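Local atomic coordinates of carboxylesterase (Uncultured bacterium, PDB entry 5GMX), a protein that hydrolyses carboxylic esters as a family VIII carboxylesterase and also shows hydrolytic activity toward oxyimino cephalosporins. Residues A[94-99]-A[109-114]; A[302-307]-A[320-325]. All blocks are in the same frame, centred on the assembly; numbering follows the deposited sequence.

How the contacts relate
Contact 1 (94-99 with 109-114) closes along the chain before contact 2 (302-307 with 320-325) opens, and their centres lie about 16 Å apart. They meet at Ala114, on the helix that contact 1 starts. Ala114 CB packs 3.6 Å from Glu306 OE2 and 3.9 Å from Arg322 NE, against the ion pair of contact 2. Contact 1 is the more peripheral. The side chain of Trp320, in contact 2, is about 8 Å from the bound phenylmethanesulfonic acid and touches His341. The ligand pocket includes Ser71, Lys74 and Tyr160, consistent with the SxxK arrangement of the family. Neither contact supplies a residue of that pocket.

Contact 1: A[94-99]-A[109-114]; sequences ARVADY and KDVTVA
Val111 O is the best-held polar atom, gripped by two hydrogen bonds. Val96 N donates to Val111 O at 2.9 Å, lying in the carbonyl plane. A water donates to the same oxygen and accepts from Ala97 N, so it ties Ala97 to the loop at Val111. Val113 N donates to Ala94 O at 2.9 Å, nearly along the C=O axis (173°). Arg95 and Thr112 are thus bridged, CA-CA 4.0 Å.

Arg95 and Asp110 run side by side, pointing the same way. With Arg95 CG anti to the carbonyl carbon (chi1 -59°), the chain extends to NE. Arg95 NE gives Asp110 OD1 a salt bridge of 2.8 Å, close to the guanidinium plane, and meets the anti lone pair. NH2 adds only a weak bond. The two flat groups are turned 66° apart.

In apolar contact, Val96 CG2 meets Val111 CG1 at 4.1 Å. Val113 CG2 touches the edge of the Tyr99 ring at CE2, 3.9 Å away. Tyr99 OH is hydrogen-bonded to Asp91 N.

A single beta bridge thus leads into helix 113-117. OG1 of its N-cap residue Thr112 caps a backbone N just past Ala114, and Gln115 OE1 accepts from Thr112 N, consistent with a capping box.

Contact 2: A[302-307]-A[320-325]; sequences MTREEC and WSRGFI
Backbone hydrogen bonds form the core of this buried contact. Trp320 O accepts two, from Glu306 N at 2.6 Å and from Cys307 N at 3.1 Å. Trp320 N returns a bond to Cys307 O at 2.9 Å. Arg322 N adds a weak bond to Met302 O.

One ion pair joins the side chains. Arg322 approaches Glu306 side-on, with NE and NH2 both on OE2. Arg322 NE to Glu306 OE2 is 2.6 Å. Both bonds lie near the guanidinium plane, but NE meets OE2 from above the carboxylate plane. Both chains bend at chi2 (Arg322 93°, Glu306 -67°), which brings their ends together as they cross obliquely. Arg304 CB lies over one guanidinium face, offset toward its rim. Arg322 NH1 is hydrogen-bonded to Glu301 O.

Apolar and sulfur contacts lie at the two ends. Selenomethionine Met302 reaches the Phe324 ring obliquely, CG 3.5 Å from CE2, with SE in a Met-aromatic contact. Cys307 SG sits at the edge of the Trp320 five-membered ring, 5.1 Å from its centroid, and packs 4.0 Å from Trp320 CB. Trp320 NE1 is hydrogen-bonded to Asp311 OD2.

Within 320-325, Arg322 centres an inverse gamma turn. Phe324 O accepts from both Ser321 N and OG.

Glu306 and Cys307 both face Trp320, a classic beta bulge at antiparallel strands 307-310 and 317-320. The Trp320 side chain meets His119 and His341, beside what is probably the family's SxxK-type site.

Contact 1: A[94-99]-A[109-114]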
ATOM      1  N   ALA A  94       7.961  16.023 -14.632  1.00 18.03           N
ATOM      2  CA  ALA A  94       7.010  16.604 -15.575  1.00 17.38           C
ATOM      3  C   ALA A  94       5.696  16.970 -14.898  1.00 17.44           C
ATOM      4  O   ALA A  94       5.339  16.396 -13.871  1.00 15.12           O
ATOM      5  CB  ALA A  94       6.752  15.637 -16.732  1.00 18.42           C
ATOM      6  N   ARG A  95       4.984  17.929 -15.483  1.00 13.18           N
ATOM      7  CA  ARG A  95       3.673  18.325 -14.995  1.00 17.03           C
ATOM      8  C   ARG A  95       2.678  17.196 -15.192  1.00 16.54           C
ATOM      9  O   ARG A  95       2.660  16.569 -16.251  1.00 16.60           O
ATOM     10  CB  ARG A  95       3.172  19.577 -15.721  1.00 15.44           C
ATOM     11  CG  ARG A  95       4.058  20.815 -15.588  1.00 18.75           C
ATOM     12  CD  ARG A  95       3.636  21.893 -16.600  1.00 23.75           C
ATOM     13  NE  ARG A  95       4.280  23.180 -16.338  1.00 26.36           N
ATOM     14  CZ  ARG A  95       5.542  23.463 -16.638  1.00 30.03           C
ATOM     15  NH1 ARG A  95       6.317  22.548 -17.211  1.00 35.04           N
ATOM     16  NH2 ARG A  95       6.037  24.661 -16.358  1.00 34.99           N
ATOM     17  N   VAL A  96       1.847  16.953 -14.178  1.00 13.54           N
ATOM     18  CA  VAL A  96       0.733  16.016 -14.300  1.00 15.25           C
ATOM     19  C   VAL A  96      -0.083  16.308 -15.566  1.00 16.63           C
ATOM     20  O   VAL A  96      -0.496  15.382 -16.277  1.00 15.21           O
ATOM     21  CB  VAL A  96      -0.214  16.079 -13.073  1.00 14.48           C
ATOM     22  CG1 VAL A  96      -1.388  15.115 -13.250  1.00 13.53           C
ATOM     23  CG2 VAL A  96       0.534  15.770 -11.793  1.00 15.33           C
ATOM     24  N   ALA A  97      -0.294  17.597 -15.850  1.00 14.95           N
ATOM     25  CA  ALA A  97      -1.146  18.012 -16.966  1.00 18.08           C
ATOM     26  C   ALA A  97      -0.563  17.640 -18.330  1.00 21.06           C
ATOM     27  O   ALA A  97      -1.288  17.603 -19.322  1.00 23.28           O
ATOM     28  CB  ALA A  97      -1.417  19.525 -16.900  1.00 15.73           C
ATOM     29  N   ASP A  98       0.735  17.350 -18.383  1.00 19.57           N
ATOM     30  CA  ASP A  98       1.338  16.830 -19.613  1.00 21.09           C
ATOM     31  C   ASP A  98       0.692  15.505 -20.024  1.00 21.16           C
ATOM     32  O   ASP A  98       0.541  15.220 -21.209  1.00 21.15           O
ATOM     33  CB  ASP A  98       2.848  16.635 -19.439  1.00 22.95           C
ATOM     34  CG  ASP A  98       3.616  17.946 -19.473  1.00 30.77           C
ATOM     35  OD1 ASP A  98       2.966  19.015 -19.544  1.00 27.51           O
ATOM     36  OD2 ASP A  98       4.870  17.907 -19.421  1.00 33.23           O
ATOM     37  N   TYR A  99       0.309  14.706 -19.034  1.00 22.75           N
ATOM     38  CA  TYR A  99      -0.289  13.396 -19.280  1.00 18.77           C
ATOM     39  C   TYR A  99      -1.802  13.396 -19.083  1.00 20.80           C
ATOM     40  O   TYR A  99      -2.513  12.542 -19.616  1.00 19.85           O
ATOM     41  CB  TYR A  99       0.327  12.349 -18.361  1.00 18.07           C
ATOM     42  CG  TYR A  99       1.831  12.371 -18.309  1.00 19.88           C
ATOM     43  CD1 TYR A  99       2.587  11.950 -19.394  1.00 16.81           C
ATOM     44  CD2 TYR A  99       2.499  12.754 -17.149  1.00 19.59           C
ATOM     45  CE1 TYR A  99       3.973  11.957 -19.348  1.00 18.65           C
ATOM     46  CE2 TYR A  99       3.887  12.755 -17.089  1.00 20.23           C
ATOM     47  CZ  TYR A  99       4.616  12.348 -18.190  1.00 19.91           C
ATOM     48  OH  TYR A  99       5.991  12.339 -18.143  1.00 20.24           O
ATOM     49  N   LYS A 109      -1.928  23.669 -12.910  1.00 20.36           N
ATOM     50  CA  LYS A 109      -1.254  23.516 -14.204  1.00 24.79           C
ATOM     51  C   LYS A 109       0.245  23.259 -14.068  1.00 18.46           C
ATOM     52  O   LYS A 109       0.881  22.823 -15.013  1.00 21.56           O
ATOM     53  CB  LYS A 109      -1.462  24.755 -15.088  1.00 22.09           C
ATOM     54  CG  LYS A 109      -0.676  25.976 -14.639  1.00 28.07           C
ATOM     55  CD  LYS A 109      -0.802  27.148 -15.623  1.00 31.51           C
ATOM     56  CE  LYS A 109       0.033  28.345 -15.146  1.00 37.55           C
ATOM     57  NZ  LYS A 109       0.268  29.364 -16.209  1.00 53.32           N
ATOM     58  N   ASP A 110       0.822  23.533 -12.903  1.00 21.03           N
ATOM     59  CA  ASP A 110       2.262  23.339 -12.762  1.00 26.07           C
ATOM     60  C   ASP A 110       2.643  22.242 -11.770  1.00 20.23           C
ATOM     61  O   ASP A 110       3.822  21.969 -11.580  1.00 18.86           O
ATOM     62  CB  ASP A 110       2.932  24.660 -12.382  1.00 23.77           C
ATOM     63  CG  ASP A 110       2.991  25.639 -13.557  1.00 34.05           C
ATOM     64  OD1 ASP A 110       3.359  25.215 -14.682  1.00 28.52           O
ATOM     65  OD2 ASP A 110       2.650  26.827 -13.361  1.00 33.74           O
ATOM     66  N   VAL A 111       1.646  21.596 -11.176  1.00 17.82           N
ATOM     67  CA  VAL A 111       1.889  20.452 -10.293  1.00 14.53           C
ATOM     68  C   VAL A 111       2.613  19.320 -11.023  1.00 14.02           C
ATOM     69  O   VAL A 111       2.151  18.857 -12.065  1.00 18.47           O
ATOM     70  CB  VAL A 111       0.568  19.897  -9.712  1.00 16.08           C
ATOM     71  CG1 VAL A 111       0.829  18.650  -8.869  1.00 18.04           C
ATOM     72  CG2 VAL A 111      -0.160  20.966  -8.892  1.00 18.11           C
ATOM     73  N   THR A 112       3.735  18.867 -10.471  1.00 14.61           N
ATOM     74  CA  THR A 112       4.504  17.776 -11.070  1.00 13.87           C
ATOM     75  C   THR A 112       4.074  16.397 -10.554  1.00 13.04           C
ATOM     76  O   THR A 112       3.399  16.293  -9.533  1.00 13.19           O
ATOM     77  CB  THR A 112       5.983  17.949 -10.803  1.00 13.45           C
ATOM     78  OG1 THR A 112       6.225  17.705  -9.417  1.00 17.61           O
ATOM     79  CG2 THR A 112       6.425  19.380 -11.161  1.00 15.68           C
ATOM     80  N   VAL A 113       4.461  15.345 -11.267  1.00 13.89           N
ATOM     81  CA  VAL A 113       4.100  13.985 -10.867  1.00 12.22           C
ATOM     82  C   VAL A 113       4.705  13.646  -9.503  1.00 12.57           C
ATOM     83  O   VAL A 113       4.045  13.049  -8.652  1.00 14.72           O
ATOM     84  CB  VAL A 113       4.539  12.957 -11.935  1.00 16.71           C
ATOM     85  CG1 VAL A 113       4.312  11.505 -11.449  1.00 10.71           C
ATOM     86  CG2 VAL A 113       3.789  13.226 -13.235  1.00 13.32           C
ATOM     87  N   ALA A 114       5.940  14.085  -9.276  1.00 15.88           N
ATOM     88  CA  ALA A 114       6.604  13.885  -7.988  1.00 16.50           C
ATOM     89  C   ALA A 114       5.828  14.544  -6.840  1.00 15.88           C
ATOM     90  O   ALA A 114       5.715  13.969  -5.758  1.00 12.88           O
ATOM     91  CB  ALA A 114       8.037  14.425  -8.038  1.00 14.53           C
TER
HETATM   92  O   HOH W   1      -0.042  19.515 -13.689  1.00 16.60           O

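Contact 2: A[302-307]-A[320-325]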
HETATM    1  N   MSE A 302      12.020   6.281  -7.645  1.00 15.14           N
HETATM    2  CA  MSE A 302      10.708   6.337  -6.984  1.00 14.90           C
HETATM    3  C   MSE A 302      10.814   6.510  -5.462  1.00 14.42           C
HETATM    4  O   MSE A 302       9.827   6.855  -4.807  1.00 15.23           O
HETATM    5  CB  MSE A 302       9.862   5.091  -7.323  1.00 17.73           C
HETATM    6  CG  MSE A 302       9.880   3.933  -6.315  1.00 29.17           C
HETATM    7 SE   MSE A 302       9.274   2.233  -7.172  1.00 45.94          SE
HETATM    8  CE  MSE A 302      10.165   2.616  -8.807  1.00 27.90           C
ATOM      9  N   THR A 303      12.008   6.322  -4.900  1.00 14.63           N
ATOM     10  CA  THR A 303      12.173   6.483  -3.457  1.00 14.47           C
ATOM     11  C   THR A 303      12.954   7.733  -3.033  1.00 15.84           C
ATOM     12  O   THR A 303      13.290   7.879  -1.860  1.00 16.90           O
ATOM     13  CB  THR A 303      12.850   5.252  -2.838  1.00 14.31           C
ATOM     14  OG1 THR A 303      14.101   5.007  -3.487  1.00 17.22           O
ATOM     15  CG2 THR A 303      11.952   4.030  -2.990  1.00 18.11           C
ATOM     16  N   ARG A 304      13.218   8.641  -3.971  1.00 17.90           N
ATOM     17  CA  ARG A 304      13.813   9.930  -3.625  1.00 22.01           C
ATOM     18  C   ARG A 304      12.930  10.663  -2.630  1.00 19.20           C
ATOM     19  O   ARG A 304      11.716  10.763  -2.823  1.00 16.07           O
ATOM     20  CB  ARG A 304      13.999  10.820  -4.852  1.00 18.51           C
ATOM     21  CG  ARG A 304      15.153  10.454  -5.756  1.00 24.20           C
ATOM     22  CD  ARG A 304      15.378  11.551  -6.800  1.00 29.12           C
ATOM     23  NE  ARG A 304      16.367  11.144  -7.791  1.00 30.01           N
ATOM     24  CZ  ARG A 304      17.675  11.372  -7.691  1.00 30.25           C
ATOM     25  NH1 ARG A 304      18.172  12.009  -6.634  1.00 27.10           N
ATOM     26  NH2 ARG A 304      18.489  10.951  -8.651  1.00 33.68           N
ATOM     27  N   GLU A 305      13.528  11.178  -1.565  1.00 18.77           N
ATOM     28  CA  GLU A 305      12.756  11.957  -0.606  1.00 18.74           C
ATOM     29  C   GLU A 305      12.251  13.237  -1.265  1.00 19.72           C
ATOM     30  O   GLU A 305      13.022  13.983  -1.867  1.00 22.53           O
ATOM     31  CB  GLU A 305      13.583  12.300   0.626  1.00 18.95           C
ATOM     32  CG  GLU A 305      12.782  13.042   1.685  1.00 23.60           C
ATOM     33  CD  GLU A 305      13.648  13.480   2.848  1.00 32.83           C
ATOM     34  OE1 GLU A 305      14.365  12.626   3.421  1.00 27.24           O
ATOM     35  OE2 GLU A 305      13.596  14.678   3.191  1.00 34.49           O
ATOM     36  N   GLU A 306      10.946  13.461  -1.173  1.00 15.67           N
ATOM     37  CA  GLU A 306      10.324  14.631  -1.769  1.00 23.86           C
ATOM     38  C   GLU A 306      10.077  15.678  -0.707  1.00 24.85           C
ATOM     39  O   GLU A 306      10.253  16.866  -0.957  1.00 22.25           O
ATOM     40  CB  GLU A 306       9.022  14.254  -2.474  1.00 24.02           C
ATOM     41  CG  GLU A 306       9.238  13.658  -3.859  1.00 18.33           C
ATOM     42  CD  GLU A 306       9.796  14.682  -4.835  1.00 23.30           C
ATOM     43  OE1 GLU A 306       9.331  15.844  -4.794  1.00 34.19           O
ATOM     44  OE2 GLU A 306      10.699  14.338  -5.629  1.00 25.50           O
ATOM     45  N   CYS A 307       9.675  15.241   0.482  1.00 24.49           N
ATOM     46  CA  CYS A 307       9.514  16.209   1.564  1.00 24.81           C
ATOM     47  C   CYS A 307       9.558  15.536   2.923  1.00 28.25           C
ATOM     48  O   CYS A 307       9.416  14.324   3.021  1.00 22.63           O
ATOM     49  CB  CYS A 307       8.211  17.017   1.388  1.00 26.02           C
ATOM     50  SG  CYS A 307       6.639  16.080   1.155  1.00 22.57           S
ATOM     51  N   TRP A 320       8.088  11.770   3.019  1.00 19.51           N
ATOM     52  CA  TRP A 320       7.502  11.252   1.790  1.00 17.40           C
ATOM     53  C   TRP A 320       8.486  11.196   0.627  1.00 17.33           C
ATOM     54  O   TRP A 320       9.227  12.172   0.352  1.00 19.54           O
ATOM     55  CB  TRP A 320       6.301  12.109   1.358  1.00 17.98           C
ATOM     56  CG  TRP A 320       5.095  12.051   2.244  1.00 14.05           C
ATOM     57  CD1 TRP A 320       4.572  13.081   2.982  1.00 16.51           C
ATOM     58  CD2 TRP A 320       4.231  10.929   2.458  1.00 18.21           C
ATOM     59  NE1 TRP A 320       3.449  12.663   3.651  1.00 14.42           N
ATOM     60  CE2 TRP A 320       3.217  11.347   3.352  1.00 16.41           C
ATOM     61  CE3 TRP A 320       4.217   9.610   1.989  1.00 19.61           C
ATOM     62  CZ2 TRP A 320       2.204  10.495   3.785  1.00 18.42           C
ATOM     63  CZ3 TRP A 320       3.209   8.763   2.420  1.00 18.02           C
ATOM     64  CH2 TRP A 320       2.217   9.210   3.313  1.00 21.87           C
ATOM     65  N   SER A 321       8.457  10.057  -0.063  1.00 14.98           N
ATOM     66  CA  SER A 321       9.077   9.918  -1.369  1.00 14.19           C
ATOM     67  C   SER A 321       7.979   9.950  -2.434  1.00 18.14           C
ATOM     68  O   SER A 321       6.855  10.383  -2.164  1.00 16.06           O
ATOM     69  CB  SER A 321       9.884   8.618  -1.459  1.00 17.22           C
ATOM     70  OG  SER A 321       9.043   7.480  -1.373  1.00 16.32           O
ATOM     71  N   ARG A 322       8.274   9.447  -3.628  1.00 15.67           N
ATOM     72  CA  ARG A 322       7.269   9.424  -4.685  1.00 13.82           C
ATOM     73  C   ARG A 322       6.281   8.279  -4.475  1.00 15.32           C
ATOM     74  O   ARG A 322       6.198   7.356  -5.283  1.00 15.76           O
ATOM     75  CB  ARG A 322       7.922   9.317  -6.062  1.00 14.07           C
ATOM     76  CG  ARG A 322       8.596  10.605  -6.534  1.00 15.55           C
ATOM     77  CD  ARG A 322      10.067  10.650  -6.187  1.00 18.73           C
ATOM     78  NE  ARG A 322      10.643  11.909  -6.637  1.00 18.27           N
ATOM     79  CZ  ARG A 322      11.390  12.045  -7.722  1.00 18.58           C
ATOM     80  NH1 ARG A 322      11.690  10.983  -8.458  1.00 16.59           N
ATOM     81  NH2 ARG A 322      11.859  13.242  -8.057  1.00 19.99           N
ATOM     82  N   GLY A 323       5.549   8.338  -3.369  1.00 14.69           N
ATOM     83  CA  GLY A 323       4.501   7.375  -3.097  1.00 14.36           C
ATOM     84  C   GLY A 323       4.730   6.517  -1.870  1.00 15.91           C
ATOM     85  O   GLY A 323       3.782   5.978  -1.307  1.00 15.08           O
ATOM     86  N   PHE A 324       5.986   6.366  -1.465  1.00 16.10           N
ATOM     87  CA  PHE A 324       6.313   5.508  -0.326  1.00 15.20           C
ATOM     88  C   PHE A 324       6.654   6.307   0.915  1.00 13.89           C
ATOM     89  O   PHE A 324       7.238   7.378   0.827  1.00 15.23           O
ATOM     90  CB  PHE A 324       7.490   4.590  -0.661  1.00 14.46           C
ATOM     91  CG  PHE A 324       7.211   3.617  -1.766  1.00 12.82           C
ATOM     92  CD1 PHE A 324       6.639   2.382  -1.487  1.00 11.28           C
ATOM     93  CD2 PHE A 324       7.523   3.935  -3.080  1.00 15.71           C
ATOM     94  CE1 PHE A 324       6.396   1.467  -2.498  1.00 14.69           C
ATOM     95  CE2 PHE A 324       7.278   3.032  -4.103  1.00 20.31           C
ATOM     96  CZ  PHE A 324       6.713   1.794  -3.810  1.00 17.78           C
ATOM     97  N   ILE A 325       6.288   5.764   2.068  1.00 13.34           N
ATOM     98  CA  ILE A 325       6.778   6.262   3.341  1.00 16.31           C
ATOM     99  C   ILE A 325       8.249   5.893   3.493  1.00 14.06           C
ATOM    100  O   ILE A 325       8.619   4.728   3.354  1.00 19.73           O
ATOM    101  CB  ILE A 325       5.994   5.666   4.524  1.00 19.85           C
ATOM    102  CG1 ILE A 325       4.517   6.070   4.455  1.00 20.47           C
ATOM    103  CG2 ILE A 325       6.616   6.096   5.847  1.00 18.90           C
ATOM    104  CD1 ILE A 325       3.662   5.376   5.512  1.00 17.84           C
TER